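Local atomic coordinates of beta-1,4-mannanase (Cryptopygus antarcticus, PDB entry 4OOU), a protein that hydrolyses internal beta-1,4-mannosidic linkages in the backbones of mannans, galactomannans and glucomannans, releasing mostly short manno-oligosaccharides. Residues A[133-138]-A[178-183]; A[145-150]-A[211-216]; A[151-156]-A[222-227]; A[217-222]-A[261-266]. All coordinates share one frame; numbering follows the deposited sequence.

Contact 1 (A[133-138]-A[178-183]); sequences NGALQN and VLNEPE
G134 and N180 meet where two parallel strands of the TIM barrel, 126-133 and 179-180, give way to catalytic-face loops. The N-H of G134 donates to N180 O at 2.7 Å, although the N-H...O angle of 137° is bent. L179 backs this junction, its CD1 sitting 3.3 Å from G134 N. E181, by similarity the proton donor/acceptor, can be followed outward from the backbone. Its CB lies 4.0 Å from the methyl CB of A135. With CG anti to the carbonyl carbon (chi1 -53°), the chain then runs on extended, and at its tip OE1 passes 3.9 Å from the same A135 CB. The other oxygen, OE2, is hydrogen-bonded to H280 ND1 and to a bound Tris molecule. N180, an experimentally established substrate-binding residue, bonds R81 through OD1 and the Tris through ND2. This Asn-Glu pair at the end of a barrel strand is a hallmark of family 5 glycosidases. Across the contact the E181 carboxylate meets only the A135 methyl, through OE1, while backbone bonding secures its neighbour N180; the polar partners of OE2, H280 and a Tris probably from the crystallisation liquor, lie outside the contact.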
loop_
_atom_site.group_PDB
_atom_site.type_symbol
_atom_site.label_atom_id
_atom_site.label_comp_id
_atom_site.label_asym_id
_atom_site.label_seq_id
_atom_site.Cartn_x
_atom_site.Cartn_y
_atom_site.Cartn_z
ATOM N N ASN A 133 -6.012 7.639 2.759
ATOM C CA ASN A 133 -4.961 7.974 3.722
ATOM C C ASN A 133 -5.475 7.772 5.137
ATOM O O ASN A 133 -6.600 8.127 5.392
ATOM C CB ASN A 133 -4.570 9.420 3.536
ATOM C CG ASN A 133 -3.204 9.750 4.092
ATOM O OD1 ASN A 133 -2.858 10.939 4.190
ATOM N ND2 ASN A 133 -2.395 8.735 4.437
ATOM N N GLY A 134 -4.666 7.185 6.027
ATOM C CA GLY A 134 -4.929 7.182 7.468
ATOM C C GLY A 134 -3.901 8.009 8.247
ATOM O O GLY A 134 -4.117 8.369 9.415
ATOM N N ALA A 135 -2.777 8.318 7.622
ATOM C CA ALA A 135 -1.768 9.200 8.256
ATOM C C ALA A 135 -2.420 10.529 8.649
ATOM O O ALA A 135 -2.389 10.945 9.793
ATOM C CB ALA A 135 -0.577 9.443 7.313
ATOM N N LEU A 136 -3.028 11.157 7.646
ATOM C CA LEU A 136 -3.863 12.329 7.779
ATOM C C LEU A 136 -5.201 11.912 7.156
ATOM O O LEU A 136 -5.241 11.136 6.193
ATOM C CB LEU A 136 -3.232 13.493 7.022
ATOM C CG LEU A 136 -2.275 14.503 7.718
ATOM C CD1 LEU A 136 -1.444 13.970 8.904
ATOM C CD2 LEU A 136 -1.381 15.193 6.673
ATOM N N GLN A 137 -6.304 12.371 7.737
ATOM C CA GLN A 137 -7.631 12.142 7.135
ATOM C C GLN A 137 -8.593 13.221 7.619
ATOM O O GLN A 137 -9.428 13.001 8.499
ATOM C CB GLN A 137 -8.154 10.751 7.480
ATOM C CG GLN A 137 -9.445 10.368 6.769
ATOM C CD GLN A 137 -9.351 10.535 5.268
ATOM O OE1 GLN A 137 -8.600 9.807 4.593
ATOM N NE2 GLN A 137 -10.127 11.487 4.724
ATOM N N ASN A 138 -8.449 14.395 7.009
ATOM C CA ASN A 138 -9.077 15.628 7.475
ATOM C C ASN A 138 -10.444 15.856 6.856
ATOM O O ASN A 138 -10.936 16.982 6.851
ATOM C CB ASN A 138 -8.155 16.804 7.150
ATOM C CG ASN A 138 -6.861 16.772 7.949
ATOM O OD1 ASN A 138 -5.753 16.725 7.394
ATOM N ND2 ASN A 138 -6.998 16.821 9.258
ATOM N N VAL A 178 -5.925 -0.649 1.332
ATOM C CA VAL A 178 -7.119 -0.044 1.877
ATOM C C VAL A 178 -6.816 1.280 2.482
ATOM O O VAL A 178 -7.492 2.265 2.214
ATOM C CB VAL A 178 -7.756 -0.904 2.981
ATOM C CG1 VAL A 178 -9.075 -0.289 3.399
ATOM C CG2 VAL A 178 -7.965 -2.313 2.485
ATOM N N LEU A 179 -5.809 1.302 3.338
ATOM C CA LEU A 179 -5.580 2.479 4.163
ATOM C C LEU A 179 -4.092 2.582 4.451
ATOM O O LEU A 179 -3.437 1.576 4.710
ATOM C CB LEU A 179 -6.393 2.352 5.432
ATOM C CG LEU A 179 -6.364 3.527 6.407
ATOM C CD1 LEU A 179 -6.987 4.790 5.807
ATOM C CD2 LEU A 179 -7.074 3.134 7.695
ATOM N N ASN A 180 -3.551 3.790 4.340
ATOM C CA ASN A 180 -2.119 4.023 4.520
ATOM C C ASN A 180 -1.892 4.569 5.938
ATOM O O ASN A 180 -2.595 5.506 6.364
ATOM C CB ASN A 180 -1.616 5.042 3.493
ATOM C CG ASN A 180 -0.221 5.601 3.842
ATOM O OD1 ASN A 180 0.797 4.960 3.556
ATOM N ND2 ASN A 180 -0.172 6.778 4.472
ATOM N N GLU A 181 -0.926 4.006 6.652
ATOM C CA GLU A 181 -0.603 4.449 8.018
ATOM C C GLU A 181 -1.858 4.700 8.895
ATOM O O GLU A 181 -2.144 5.819 9.332
ATOM C CB GLU A 181 0.371 5.655 7.990
ATOM C CG GLU A 181 1.620 5.348 7.151
ATOM C CD GLU A 181 2.825 6.255 7.412
ATOM O OE1 GLU A 181 2.691 7.357 8.035
ATOM O OE2 GLU A 181 3.937 5.842 6.968
ATOM N N PRO A 182 -2.626 3.640 9.130
ATOM C CA PRO A 182 -3.823 3.759 9.952
ATOM C C PRO A 182 -3.516 4.310 11.334
ATOM O O PRO A 182 -4.412 4.806 11.991
ATOM C CB PRO A 182 -4.296 2.307 10.090
ATOM C CG PRO A 182 -3.719 1.594 8.911
ATOM C CD PRO A 182 -2.416 2.271 8.624
ATOM N N GLU A 183 -2.263 4.198 11.758
ATOM C CA GLU A 183 -1.817 4.606 13.107
ATOM C C GLU A 183 -1.776 6.111 13.276
ATOM O O GLU A 183 -1.685 6.617 14.414
ATOM C CB GLU A 183 -0.418 4.050 13.432
ATOM C CG GLU A 183 -0.332 2.531 13.365
ATOM C CD GLU A 183 -0.195 1.997 11.940
ATOM O OE1 GLU A 183 0.476 2.688 11.115
ATOM O OE2 GLU A 183 -0.753 0.893 11.672
#

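Contact 2 (A[145-150]-A[211-216]); sequences LFWDES and KKFPMK
The F146-F213 stack ties together two loops of the TIM barrel that lead into neighbouring outer helices, 149-167 and 215-232. The two rings lie face to face, their centroids 3.8 Å apart and their planes inclined by 29°. They overlap off-centre: F213 CE2 stands over one face of F146, offset toward its rim. One ring-to-ring approach is closer than carbons can sit, so the exact separation at that edge is doubtful. On its opposite face F213 carries K212 CB, 3.7 Å above the plane and over the centre, so that its ring is sandwiched between an aromatic ring and a methylene. An alanine at F213 would probably leave the face of F146 without its stacking mate and K212 CB without the ring beneath it. The indole of W147, an experimentally identified substrate-binding residue, reaches the same loop with its benzo ring. Its CH2 packs 3.5 Å from P214 CD, while K212 O lies in the indole plane, 3.6 Å from CZ2. W147 NE1 in turn comes to the edge of the F213 ring, 4.0 Å from CD1. Just beyond, D148 is the N-cap of helix 149-167: its OD1 takes a weak bond from S150 N at 3.0 Å, and S150 OG donates to that same oxygen at 2.6 Å.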
loop_
_atom_site.group_PDB
_atom_site.type_symbol
_atom_site.label_atom_id
_atom_site.label_comp_id
_atom_site.label_asym_id
_atom_site.label_seq_id
_atom_site.Cartn_x
_atom_site.Cartn_y
_atom_site.Cartn_z
ATOM N N LEU A 145 -17.046 7.112 7.446
ATOM C CA LEU A 145 -17.005 5.754 6.897
ATOM C C LEU A 145 -16.535 4.734 7.951
ATOM O O LEU A 145 -16.946 3.577 7.927
ATOM C CB LEU A 145 -16.121 5.698 5.646
ATOM C CG LEU A 145 -16.776 5.865 4.265
ATOM C CD1 LEU A 145 -18.049 6.709 4.248
ATOM C CD2 LEU A 145 -15.751 6.424 3.285
ATOM N N PHE A 146 -15.676 5.173 8.863
ATOM C CA PHE A 146 -15.247 4.344 9.994
ATOM C C PHE A 146 -16.331 4.024 11.011
ATOM O O PHE A 146 -16.235 3.013 11.687
ATOM C CB PHE A 146 -14.078 4.996 10.719
ATOM C CG PHE A 146 -12.823 4.938 9.940
ATOM C CD1 PHE A 146 -12.489 5.948 9.076
ATOM C CD2 PHE A 146 -12.028 3.818 9.992
ATOM C CE1 PHE A 146 -11.339 5.872 8.314
ATOM C CE2 PHE A 146 -10.870 3.732 9.242
ATOM C CZ PHE A 146 -10.522 4.765 8.403
ATOM N N TRP A 147 -17.350 4.868 11.133
ATOM C CA TRP A 147 -18.364 4.652 12.144
ATOM C C TRP A 147 -19.727 4.142 11.615
ATOM O O TRP A 147 -20.362 3.308 12.267
ATOM C CB TRP A 147 -18.540 5.923 12.925
ATOM C CG TRP A 147 -17.310 6.409 13.630
ATOM C CD1 TRP A 147 -16.442 7.339 13.178
ATOM C CD2 TRP A 147 -16.840 6.018 14.927
ATOM N NE1 TRP A 147 -15.447 7.567 14.108
ATOM C CE2 TRP A 147 -15.677 6.773 15.196
ATOM C CE3 TRP A 147 -17.295 5.104 15.896
ATOM C CZ2 TRP A 147 -14.949 6.643 16.380
ATOM C CZ3 TRP A 147 -16.571 4.969 17.080
ATOM C CH2 TRP A 147 -15.410 5.746 17.315
ATOM N N ASP A 148 -20.147 4.604 10.433
ATOM C CA ASP A 148 -21.511 4.381 9.914
ATOM C C ASP A 148 -21.608 3.222 8.917
ATOM O O ASP A 148 -21.276 3.369 7.738
ATOM C CB ASP A 148 -22.005 5.674 9.257
ATOM C CG ASP A 148 -23.503 5.706 9.025
ATOM O OD1 ASP A 148 -24.106 4.735 8.510
ATOM O OD2 ASP A 148 -24.076 6.758 9.328
ATOM N N GLU A 149 -22.122 2.088 9.383
ATOM C CA GLU A 149 -22.239 0.902 8.551
ATOM C C GLU A 149 -22.959 1.159 7.228
ATOM O O GLU A 149 -22.596 0.562 6.223
ATOM C CB GLU A 149 -22.952 -0.228 9.300
ATOM C CG GLU A 149 -22.281 -0.662 10.597
ATOM C CD GLU A 149 -22.723 -2.032 11.090
ATOM O OE1 GLU A 149 -23.641 -2.663 10.488
ATOM O OE2 GLU A 149 -22.128 -2.483 12.101
ATOM N N SER A 150 -23.974 2.026 7.205
ATOM C CA SER A 150 -24.734 2.281 5.943
ATOM C C SER A 150 -23.940 3.140 4.966
ATOM O O SER A 150 -23.984 2.915 3.745
ATOM C CB SER A 150 -26.120 2.914 6.202
ATOM O OG SER A 150 -26.026 4.158 6.885
ATOM N N LYS A 211 -6.441 11.919 17.069
ATOM C CA LYS A 211 -6.820 10.629 17.585
ATOM C C LYS A 211 -8.290 10.378 17.331
ATOM O O LYS A 211 -9.106 10.585 18.213
ATOM C CB LYS A 211 -6.460 10.539 19.078
ATOM C CG LYS A 211 -4.960 10.300 19.312
ATOM C CD LYS A 211 -4.393 10.997 20.556
ATOM C CE LYS A 211 -3.188 10.243 21.115
ATOM N NZ LYS A 211 -2.742 10.658 22.469
ATOM N N LYS A 212 -8.607 9.892 16.128
ATOM C CA LYS A 212 -10.002 9.778 15.649
ATOM C C LYS A 212 -10.662 8.412 15.814
ATOM O O LYS A 212 -11.825 8.328 16.174
ATOM C CB LYS A 212 -10.081 10.167 14.156
ATOM C CG LYS A 212 -9.368 11.477 13.840
ATOM C CD LYS A 212 -9.555 11.898 12.395
ATOM C CE LYS A 212 -8.687 13.114 12.061
ATOM N NZ LYS A 212 -9.167 14.370 12.707
ATOM N N PHE A 213 -9.930 7.350 15.511
ATOM C CA PHE A 213 -10.507 6.020 15.407
ATOM C C PHE A 213 -9.877 5.020 16.391
ATOM O O PHE A 213 -8.654 4.911 16.482
ATOM C CB PHE A 213 -10.291 5.461 14.004
ATOM C CG PHE A 213 -10.529 6.450 12.894
ATOM C CD1 PHE A 213 -11.802 6.920 12.630
ATOM C CD2 PHE A 213 -9.480 6.872 12.084
ATOM C CE1 PHE A 213 -12.018 7.810 11.609
ATOM C CE2 PHE A 213 -9.704 7.766 11.055
ATOM C CZ PHE A 213 -10.973 8.240 10.821
ATOM N N PRO A 214 -10.710 4.255 17.107
ATOM C CA PRO A 214 -10.162 3.138 17.838
ATOM C C PRO A 214 -9.821 1.961 16.907
ATOM O O PRO A 214 -10.495 1.730 15.871
ATOM C CB PRO A 214 -11.292 2.761 18.797
ATOM C CG PRO A 214 -12.204 3.937 18.817
ATOM C CD PRO A 214 -12.123 4.475 17.435
ATOM N N MET A 215 -8.781 1.219 17.281
ATOM C CA MET A 215 -8.354 0.098 16.474
ATOM C C MET A 215 -9.539 -0.712 16.014
ATOM O O MET A 215 -9.559 -1.179 14.875
ATOM C CB MET A 215 -7.418 -0.802 17.248
ATOM C CG MET A 215 -6.643 -1.749 16.361
ATOM S SD MET A 215 -5.312 -0.884 15.544
ATOM C CE MET A 215 -5.663 -1.450 13.892
ATOM N N LYS A 216 -10.530 -0.885 16.883
ATOM C CA LYS A 216 -11.676 -1.685 16.498
ATOM C C LYS A 216 -12.331 -1.146 15.224
ATOM O O LYS A 216 -12.635 -1.916 14.320
ATOM C CB LYS A 216 -12.722 -1.809 17.615
ATOM C CG LYS A 216 -13.929 -2.632 17.143
ATOM C CD LYS A 216 -14.862 -3.119 18.240
ATOM C CE LYS A 216 -15.776 -4.178 17.647
ATOM N NZ LYS A 216 -16.832 -4.589 18.597
#

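Contact 3 (A[151-156]-A[222-227]); sequences KLNSYI and INWISS
L152 turns its CG anti to the backbone N (chi1 -173°), whereas W224 has CG anti to its carbonyl carbon (chi1 -76°), and the two side chains meet between neighbouring outer helices of the (beta/alpha)8 barrel. Helices 149-167 and 215-232 run in the same sense here; the axes of their 151-156 and 222-227 segments cross at -28° and come within 10.7 Å. The leucine divides its two methyls between successive residues of the facing helix. CD1 rests 4.0 Å from I225 CG1, the side chains crossing at about a right angle, and CD2 lies 4.1 Å from W224 CB and equally far from CE3. Nearer the surface the N153 amide approaches the benzo rim of the indole. Its ND2 comes to the ring edge, near the plane, 3.5 Å from CZ3. W224 thus has hydrocarbon at its root and a polar group at its rim, and K269 adds a cation-pi interaction from outside the two segments. I225 also touches V178, which links this helix pair to the barrel wall. The packing is mainly apolar, and the substrate-binding K151 takes no part in it. One turn on from L152, I156 CD1 ends 4.2 Å from the carbonyl O of W224.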
loop_
_atom_site.group_PDB
_atom_site.type_symbol
_atom_site.label_atom_id
_atom_site.label_comp_id
_atom_site.label_asym_id
_atom_site.label_seq_id
_atom_site.Cartn_x
_atom_site.Cartn_y
_atom_site.Cartn_z
ATOM N N LYS A 151 -23.212 4.114 5.513
ATOM C CA LYS A 151 -22.440 5.030 4.698
ATOM C C LYS A 151 -21.246 4.318 4.081
ATOM O O LYS A 151 -20.828 4.640 2.969
ATOM C CB LYS A 151 -21.992 6.239 5.532
ATOM C CG LYS A 151 -23.109 7.210 5.950
ATOM C CD LYS A 151 -22.594 8.344 6.842
ATOM C CE LYS A 151 -23.694 9.349 7.213
ATOM N NZ LYS A 151 -23.248 10.447 8.122
ATOM N N LEU A 152 -20.699 3.336 4.793
ATOM C CA LEU A 152 -19.591 2.518 4.256
ATOM C C LEU A 152 -20.031 1.677 3.089
ATOM O O LEU A 152 -19.322 1.592 2.063
ATOM C CB LEU A 152 -19.010 1.593 5.329
ATOM C CG LEU A 152 -17.733 0.790 4.999
ATOM C CD1 LEU A 152 -16.702 1.559 4.189
ATOM C CD2 LEU A 152 -17.093 0.331 6.294
ATOM N N ASN A 153 -21.204 1.061 3.245
ATOM C CA ASN A 153 -21.790 0.319 2.155
ATOM C C ASN A 153 -22.095 1.204 0.944
ATOM O O ASN A 153 -22.099 0.708 -0.188
ATOM C CB ASN A 153 -23.056 -0.439 2.584
ATOM C CG ASN A 153 -22.743 -1.683 3.407
ATOM O OD1 ASN A 153 -22.026 -2.592 2.959
ATOM N ND2 ASN A 153 -23.294 -1.734 4.619
ATOM N N SER A 154 -22.346 2.495 1.149
ATOM C CA SER A 154 -22.584 3.337 -0.006
ATOM C C SER A 154 -21.270 3.439 -0.727
ATOM O O SER A 154 -21.229 3.360 -1.966
ATOM C CB SER A 154 -23.155 4.714 0.360
ATOM O OG SER A 154 -22.374 5.357 1.324
ATOM N N TYR A 155 -20.182 3.568 0.045
ATOM C CA TYR A 155 -18.847 3.627 -0.575
ATOM C C TYR A 155 -18.623 2.361 -1.380
ATOM O O TYR A 155 -18.292 2.405 -2.561
ATOM C CB TYR A 155 -17.716 3.800 0.434
ATOM C CG TYR A 155 -16.349 3.609 -0.213
ATOM C CD1 TYR A 155 -15.879 4.498 -1.183
ATOM C CD2 TYR A 155 -15.527 2.532 0.131
ATOM C CE1 TYR A 155 -14.632 4.322 -1.788
ATOM C CE2 TYR A 155 -14.297 2.343 -0.483
ATOM C CZ TYR A 155 -13.844 3.243 -1.436
ATOM O OH TYR A 155 -12.610 3.054 -2.035
ATOM N N ILE A 156 -18.845 1.242 -0.728
ATOM C CA ILE A 156 -18.628 -0.041 -1.344
ATOM C C ILE A 156 -19.418 -0.179 -2.630
ATOM O O ILE A 156 -18.865 -0.547 -3.665
ATOM C CB ILE A 156 -18.945 -1.183 -0.354
ATOM C CG1 ILE A 156 -17.844 -1.212 0.728
ATOM C CG2 ILE A 156 -19.009 -2.533 -1.073
ATOM C CD1 ILE A 156 -18.169 -1.947 2.005
ATOM N N ILE A 222 -11.388 -1.778 7.638
ATOM C CA ILE A 222 -10.570 -2.387 6.599
ATOM C C ILE A 222 -11.061 -3.820 6.282
ATOM O O ILE A 222 -11.056 -4.234 5.128
ATOM C CB ILE A 222 -8.999 -2.100 6.674
ATOM C CG1 ILE A 222 -8.177 -3.316 6.273
ATOM C CG2 ILE A 222 -8.460 -1.488 7.989
ATOM C CD1 ILE A 222 -7.743 -4.139 7.439
ATOM N N ASN A 223 -11.577 -4.523 7.278
ATOM C CA ASN A 223 -12.199 -5.840 7.056
ATOM C C ASN A 223 -13.332 -5.774 6.028
ATOM O O ASN A 223 -13.293 -6.478 5.005
ATOM C CB ASN A 223 -12.708 -6.414 8.393
ATOM C CG ASN A 223 -13.353 -7.791 8.256
ATOM O OD1 ASN A 223 -14.480 -7.998 8.729
ATOM N ND2 ASN A 223 -12.633 -8.745 7.627
ATOM N N TRP A 224 -14.297 -4.888 6.268
ATOM C CA TRP A 224 -15.414 -4.752 5.347
ATOM C C TRP A 224 -14.924 -4.413 3.955
ATOM O O TRP A 224 -15.446 -4.942 2.967
ATOM C CB TRP A 224 -16.395 -3.676 5.786
ATOM C CG TRP A 224 -17.270 -4.072 6.907
ATOM C CD1 TRP A 224 -16.917 -4.806 7.981
ATOM C CD2 TRP A 224 -18.648 -3.718 7.096
ATOM N NE1 TRP A 224 -17.972 -4.943 8.831
ATOM C CE2 TRP A 224 -19.053 -4.283 8.320
ATOM C CE3 TRP A 224 -19.581 -2.975 6.350
ATOM C CZ2 TRP A 224 -20.359 -4.141 8.831
ATOM C CZ3 TRP A 224 -20.892 -2.836 6.854
ATOM C CH2 TRP A 224 -21.259 -3.416 8.089
ATOM N N ILE A 225 -13.932 -3.521 3.863
ATOM C CA ILE A 225 -13.488 -3.072 2.556
ATOM C C ILE A 225 -12.783 -4.169 1.755
ATOM O O ILE A 225 -13.088 -4.367 0.573
ATOM C CB ILE A 225 -12.637 -1.811 2.661
ATOM C CG1 ILE A 225 -13.507 -0.643 3.133
ATOM C CG2 ILE A 225 -12.050 -1.450 1.303
ATOM C CD1 ILE A 225 -12.700 0.570 3.561
ATOM N N SER A 226 -11.864 -4.892 2.405
ATOM C CA SER A 226 -11.205 -6.055 1.794
ATOM C C SER A 226 -12.236 -7.091 1.370
ATOM O O SER A 226 -12.149 -7.697 0.286
ATOM C CB SER A 226 -10.260 -6.703 2.792
ATOM O OG SER A 226 -9.619 -7.836 2.248
ATOM N N SER A 227 -13.228 -7.303 2.231
ATOM C CA SER A 227 -14.165 -8.342 1.943
ATOM C C SER A 227 -14.766 -8.073 0.583
ATOM O O SER A 227 -14.954 -9.005 -0.192
ATOM C CB SER A 227 -15.260 -8.472 2.997
ATOM O OG SER A 227 -16.191 -9.459 2.540
#

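Contact 4 (A[217-222]-A[261-266]); sequences QILKTI and SCLTGA
L219 and K220 face L263 and A266 where two helices cross almost perpendicularly, their axes at -87° and 7.8 Å apart. The backbones come closest at K220 and A266, whose CA atoms are 4.7 Å apart, a separation that the small A266 side chain permits. A266 CB presses against the other helix, 3.6 Å from L219 CB and 3.5 Å from K220 N. With CG anti to its carbonyl carbon (chi1 -71°), L263 reaches in to cross L219 at about a right angle, and the CD2 methyls of the two leucines lie 3.4 Å apart. I222 also packs on L263, although the modelled approach is too tight to be trusted in detail. An alanine at L263 would probably open a gap beside L219 CD2. The other branch of L219, CD1, lies 4.4 Å from CB of C262, whose sulfur is bonded to C195. K220 contributes its aliphatic part, CG lying 3.5 Å from A266 O, while its NZ forms a salt bridge with E149 of helix 149-167. The interface is thus essentially hydrocarbon, its helix 260-267 further tethered by the disulfide, and the lysine charge is spent on a different helix.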
loop_
_atom_site.group_PDB
_atom_site.type_symbol
_atom_site.label_atom_id
_atom_site.label_comp_id
_atom_site.label_asym_id
_atom_site.label_seq_id
_atom_site.Cartn_x
_atom_site.Cartn_y
_atom_site.Cartn_z
ATOM N N GLN A 217 -12.570 0.159 15.157
ATOM C CA GLN A 217 -13.211 0.723 13.965
ATOM C C GLN A 217 -12.278 0.656 12.780
ATOM O O GLN A 217 -12.694 0.233 11.687
ATOM C CB GLN A 217 -13.693 2.146 14.184
ATOM C CG GLN A 217 -14.723 2.265 15.297
ATOM C CD GLN A 217 -15.893 1.336 15.089
ATOM O OE1 GLN A 217 -16.604 1.419 14.081
ATOM N NE2 GLN A 217 -16.095 0.421 16.040
ATOM N N ILE A 218 -11.013 1.018 12.991
ATOM C CA ILE A 218 -10.007 0.834 11.929
ATOM C C ILE A 218 -10.101 -0.553 11.295
ATOM O O ILE A 218 -10.260 -0.661 10.084
ATOM C CB ILE A 218 -8.547 1.037 12.399
ATOM C CG1 ILE A 218 -8.286 2.521 12.740
ATOM C CG2 ILE A 218 -7.593 0.533 11.313
ATOM C CD1 ILE A 218 -6.928 2.819 13.322
ATOM N N LEU A 219 -10.005 -1.593 12.124
ATOM C CA LEU A 219 -9.946 -2.989 11.652
ATOM C C LEU A 219 -11.244 -3.466 11.049
ATOM O O LEU A 219 -11.217 -4.258 10.106
ATOM C CB LEU A 219 -9.558 -3.954 12.796
ATOM C CG LEU A 219 -8.138 -3.783 13.344
ATOM C CD1 LEU A 219 -7.926 -4.653 14.565
ATOM C CD2 LEU A 219 -7.126 -4.107 12.255
ATOM N N LYS A 220 -12.362 -3.009 11.611
ATOM C CA LYS A 220 -13.674 -3.316 11.067
ATOM C C LYS A 220 -13.787 -2.668 9.683
ATOM O O LYS A 220 -14.238 -3.276 8.692
ATOM C CB LYS A 220 -14.754 -2.754 11.980
ATOM C CG LYS A 220 -16.164 -3.137 11.546
ATOM C CD LYS A 220 -17.174 -2.034 11.813
ATOM C CE LYS A 220 -18.561 -2.615 11.923
ATOM N NZ LYS A 220 -19.497 -1.544 12.300
ATOM N N THR A 221 -13.365 -1.414 9.617
ATOM C CA THR A 221 -13.450 -0.697 8.364
ATOM C C THR A 221 -12.608 -1.375 7.293
ATOM O O THR A 221 -13.081 -1.578 6.158
ATOM C CB THR A 221 -13.054 0.760 8.558
ATOM O OG1 THR A 221 -13.972 1.335 9.477
ATOM C CG2 THR A 221 -13.109 1.518 7.265
ATOM N N ILE A 222 -11.388 -1.778 7.638
ATOM C CA ILE A 222 -10.570 -2.387 6.599
ATOM C C ILE A 222 -11.061 -3.820 6.282
ATOM O O ILE A 222 -11.056 -4.234 5.128
ATOM C CB ILE A 222 -8.999 -2.100 6.674
ATOM C CG1 ILE A 222 -8.177 -3.316 6.273
ATOM C CG2 ILE A 222 -8.460 -1.488 7.989
ATOM C CD1 ILE A 222 -7.743 -4.139 7.439
ATOM N N SER A 261 -7.034 -13.423 11.950
ATOM C CA SER A 261 -7.917 -13.498 13.164
ATOM C C SER A 261 -8.488 -12.115 13.572
ATOM O O SER A 261 -9.718 -11.950 13.701
ATOM C CB SER A 261 -7.253 -14.231 14.378
ATOM O OG SER A 261 -6.410 -13.401 15.173
ATOM N N CYS A 262 -7.605 -11.128 13.698
ATOM C CA CYS A 262 -7.981 -9.793 14.153
ATOM C C CYS A 262 -8.963 -9.036 13.242
ATOM O O CYS A 262 -9.882 -8.383 13.743
ATOM C CB CYS A 262 -6.734 -8.908 14.310
ATOM S SG CYS A 262 -5.687 -9.286 15.701
ATOM N N LEU A 263 -8.714 -9.049 11.937
ATOM C CA LEU A 263 -9.568 -8.339 10.991
ATOM C C LEU A 263 -10.925 -8.984 10.962
ATOM O O LEU A 263 -11.972 -8.300 11.020
ATOM C CB LEU A 263 -9.025 -8.401 9.559
ATOM C CG LEU A 263 -7.777 -7.605 9.217
ATOM C CD1 LEU A 263 -7.463 -7.769 7.731
ATOM C CD2 LEU A 263 -7.913 -6.147 9.616
ATOM N N THR A 264 -10.876 -10.304 10.829
ATOM C CA THR A 264 -12.061 -11.135 10.683
ATOM C C THR A 264 -12.964 -11.014 11.945
ATOM O O THR A 264 -14.174 -10.815 11.844
ATOM C CB THR A 264 -11.589 -12.565 10.287
ATOM O OG1 THR A 264 -12.054 -12.852 8.955
ATOM C CG2 THR A 264 -11.946 -13.661 11.303
ATOM N N GLY A 265 -12.346 -11.042 13.122
ATOM C CA GLY A 265 -13.028 -10.740 14.376
ATOM C C GLY A 265 -13.439 -9.296 14.624
ATOM O O GLY A 265 -14.079 -9.017 15.613
ATOM N N ALA A 266 -13.097 -8.365 13.752
ATOM C CA ALA A 266 -13.530 -6.967 13.944
ATOM C C ALA A 266 -14.838 -6.659 13.208
ATOM O O ALA A 266 -15.659 -5.854 13.664
ATOM C CB ALA A 266 -12.448 -6.005 13.477
#

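In the fold
Contact 1 lies nearest the centre of the chain, at the catalytic ends of barrel strands; contacts 2, 3 and 4 lie farther out, all on helix 215-232 or the loop entering it. Their centres are 11 Å apart pairwise, against 12 to 15 Å from contact 1. Along the chain the first segments of contacts 1, 2 and 3 all precede strand 179-180, so these contacts interlock, whereas contact 4 opens after 1 and 2 have closed. Contacts 2 and 3 also share helix 149-167, and I222 belongs to both 3 and 4. V178 and L179 pack onto this outer layer, so one helix connects the active-site strand, a substrate-binding loop and the disulfide-linked helix 260-267.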